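Local coordinates for protection of telomeres protein 1 (Schizosaccharomyces pombe, PDB 5USB) that binds single-stranded telomeric DNA of the consensus GGTTAC, protects the 3' overhang of chromosome ends and regulates telomerase and telomere length, at residues N129-K132 with S133-R136. The protein carries 1 engineered substitution. Residues are numbered along the deposited sequence; the frame is centred on the assembly and turned at random.
Sequences NEIK and SRKR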
loop_
_atom_site.group_PDB
_atom_site.type_symbol
_atom_site.label_atom_id
_atom_site.label_comp_id
_atom_site.label_asym_id
_atom_site.label_seq_id
_atom_site.Cartn_x
_atom_site.Cartn_y
_atom_site.Cartn_z
ATOM N N ASN A 129 6.077 -14.041 5.673
ATOM C CA ASN A 129 6.350 -15.287 4.959
ATOM C C ASN A 129 5.346 -15.551 3.858
ATOM O O ASN A 129 5.702 -16.144 2.835
ATOM C CB ASN A 129 6.340 -16.472 5.924
ATOM C CG ASN A 129 7.584 -16.547 6.783
ATOM O OD1 ASN A 129 8.591 -15.885 6.532
ATOM N ND2 ASN A 129 7.510 -17.361 7.821
ATOM N N GLU A 130 4.087 -15.156 4.046
ATOM C CA GLU A 130 3.086 -15.409 3.018
ATOM C C GLU A 130 3.274 -14.520 1.807
ATOM O O GLU A 130 3.020 -14.951 0.682
ATOM C CB GLU A 130 1.675 -15.222 3.564
ATOM C CG GLU A 130 1.173 -16.420 4.322
ATOM C CD GLU A 130 -0.277 -16.275 4.753
ATOM O OE1 GLU A 130 -0.910 -15.219 4.457
ATOM O OE2 GLU A 130 -0.784 -17.241 5.378
ATOM N N ILE A 131 3.645 -13.254 2.017
ATOM C CA ILE A 131 3.939 -12.392 0.874
ATOM C C ILE A 131 5.035 -13.002 0.029
ATOM O O ILE A 131 4.943 -13.030 -1.195
ATOM C CB ILE A 131 4.319 -10.979 1.340
ATOM C CG1 ILE A 131 3.105 -10.247 1.890
ATOM C CG2 ILE A 131 4.968 -10.195 0.195
ATOM C CD1 ILE A 131 3.467 -9.057 2.725
ATOM N N LYS A 132 6.127 -13.440 0.674
ATOM C CA LYS A 132 7.259 -14.000 -0.053
ATOM C C LYS A 132 6.844 -15.251 -0.792
ATOM O O LYS A 132 7.283 -15.499 -1.924
ATOM C CB LYS A 132 8.374 -14.292 0.939
ATOM C CG LYS A 132 8.969 -13.049 1.529
ATOM C CD LYS A 132 10.001 -13.368 2.569
ATOM C CE LYS A 132 10.535 -12.117 3.189
ATOM N NZ LYS A 132 11.512 -12.471 4.225
ATOM N N SER A 133 5.992 -16.041 -0.161
ATOM C CA SER A 133 5.517 -17.278 -0.759
ATOM C C SER A 133 4.595 -17.005 -1.934
ATOM O O SER A 133 4.717 -17.638 -2.985
ATOM C CB SER A 133 4.802 -18.113 0.291
ATOM O OG SER A 133 4.448 -19.351 -0.288
ATOM N N ARG A 134 3.647 -16.077 -1.775
ATOM C CA ARG A 134 2.775 -15.724 -2.894
ATOM C C ARG A 134 3.544 -15.052 -4.031
ATOM O O ARG A 134 3.210 -15.241 -5.212
ATOM C CB ARG A 134 1.645 -14.820 -2.402
ATOM C CG ARG A 134 0.567 -15.578 -1.624
ATOM C CD ARG A 134 -0.672 -14.766 -1.445
ATOM N NE ARG A 134 -0.332 -13.620 -0.637
ATOM C CZ ARG A 134 -0.492 -13.544 0.673
ATOM N NH1 ARG A 134 -1.055 -14.543 1.381
ATOM N NH2 ARG A 134 -0.110 -12.435 1.276
ATOM N N LYS A 135 4.539 -14.223 -3.721
ATOM C CA LYS A 135 5.337 -13.640 -4.798
ATOM C C LYS A 135 5.876 -14.743 -5.699
ATOM O O LYS A 135 5.829 -14.632 -6.926
ATOM C CB LYS A 135 6.478 -12.767 -4.250
ATOM C CG LYS A 135 7.263 -12.062 -5.331
ATOM C CD LYS A 135 8.241 -11.094 -4.750
ATOM C CE LYS A 135 9.218 -10.594 -5.805
ATOM N NZ LYS A 135 8.520 -10.297 -7.083
ATOM N N ARG A 136 6.372 -15.832 -5.128
ATOM C CA ARG A 136 6.938 -16.919 -5.923
ATOM C C ARG A 136 5.871 -17.526 -6.804
ATOM O O ARG A 136 6.086 -17.770 -8.002
ATOM C CB ARG A 136 7.501 -17.995 -4.999
ATOM C CG ARG A 136 8.623 -17.561 -4.092
ATOM C CD ARG A 136 9.160 -18.747 -3.226
ATOM N NE ARG A 136 9.278 -19.969 -4.027
ATOM C CZ ARG A 136 10.256 -20.205 -4.906
ATOM N NH1 ARG A 136 11.227 -19.310 -5.094
ATOM N NH2 ARG A 136 10.266 -21.337 -5.607
#
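E130 and R134, one helical turn apart, form an i to i+4 salt bridge: NH1 of R134 donates to OE1 of E130 at 3.2 Å with an N-H...O angle of 152°. The approach is not coplanar. NH1 meets OE1 from above the carboxylate plane, and the two flat groups are turned 77° against each other, which argues for one bond rather than a two-pronged pairing. R134 gets there by folding back along the helix: CG stands anti to its carbonyl carbon (chi1 -75°) and the chain bends at chi3, carrying the guanidinium over the preceding turn. There the centre of one face lies over the backbone O of E130, while NH1 also rests 3.6 Å from CB of E130.

Van der Waals contact between the side chains is slight: CG1 of I131 comes within 3.9 Å of NH2 of R134, beside the guanidinium group. Replacing R134 by a leucine would probably leave the E130 carboxylate without this charged mate and the backbone O of D37, which accepts from NE, without that donor.

The backbone bonds are those of a regular alpha-helix. S133 N to N129 O measures 3.0 Å, and R134 N to E130 O and K135 N to I131 O are each 2.8 Å, whereas R136 N to K132 O is weak at 3.3 Å.

All eight residues belong to the C-terminal helix 129-138 of this OB-fold ssDNA-binding domain. The nearest of their atoms is about 15 Å from the bound nucleic acid. The buried I131 turns inward onto Y86 of strand 86-90 and onto D37 and Y38. K132 also packs on Y86 and donates through NZ to S123 O; R134 touches Y38 and T39, and K135 NZ is hydrogen-bonded to Y38 OH, joining the helix to the segment that follows strand 31-36.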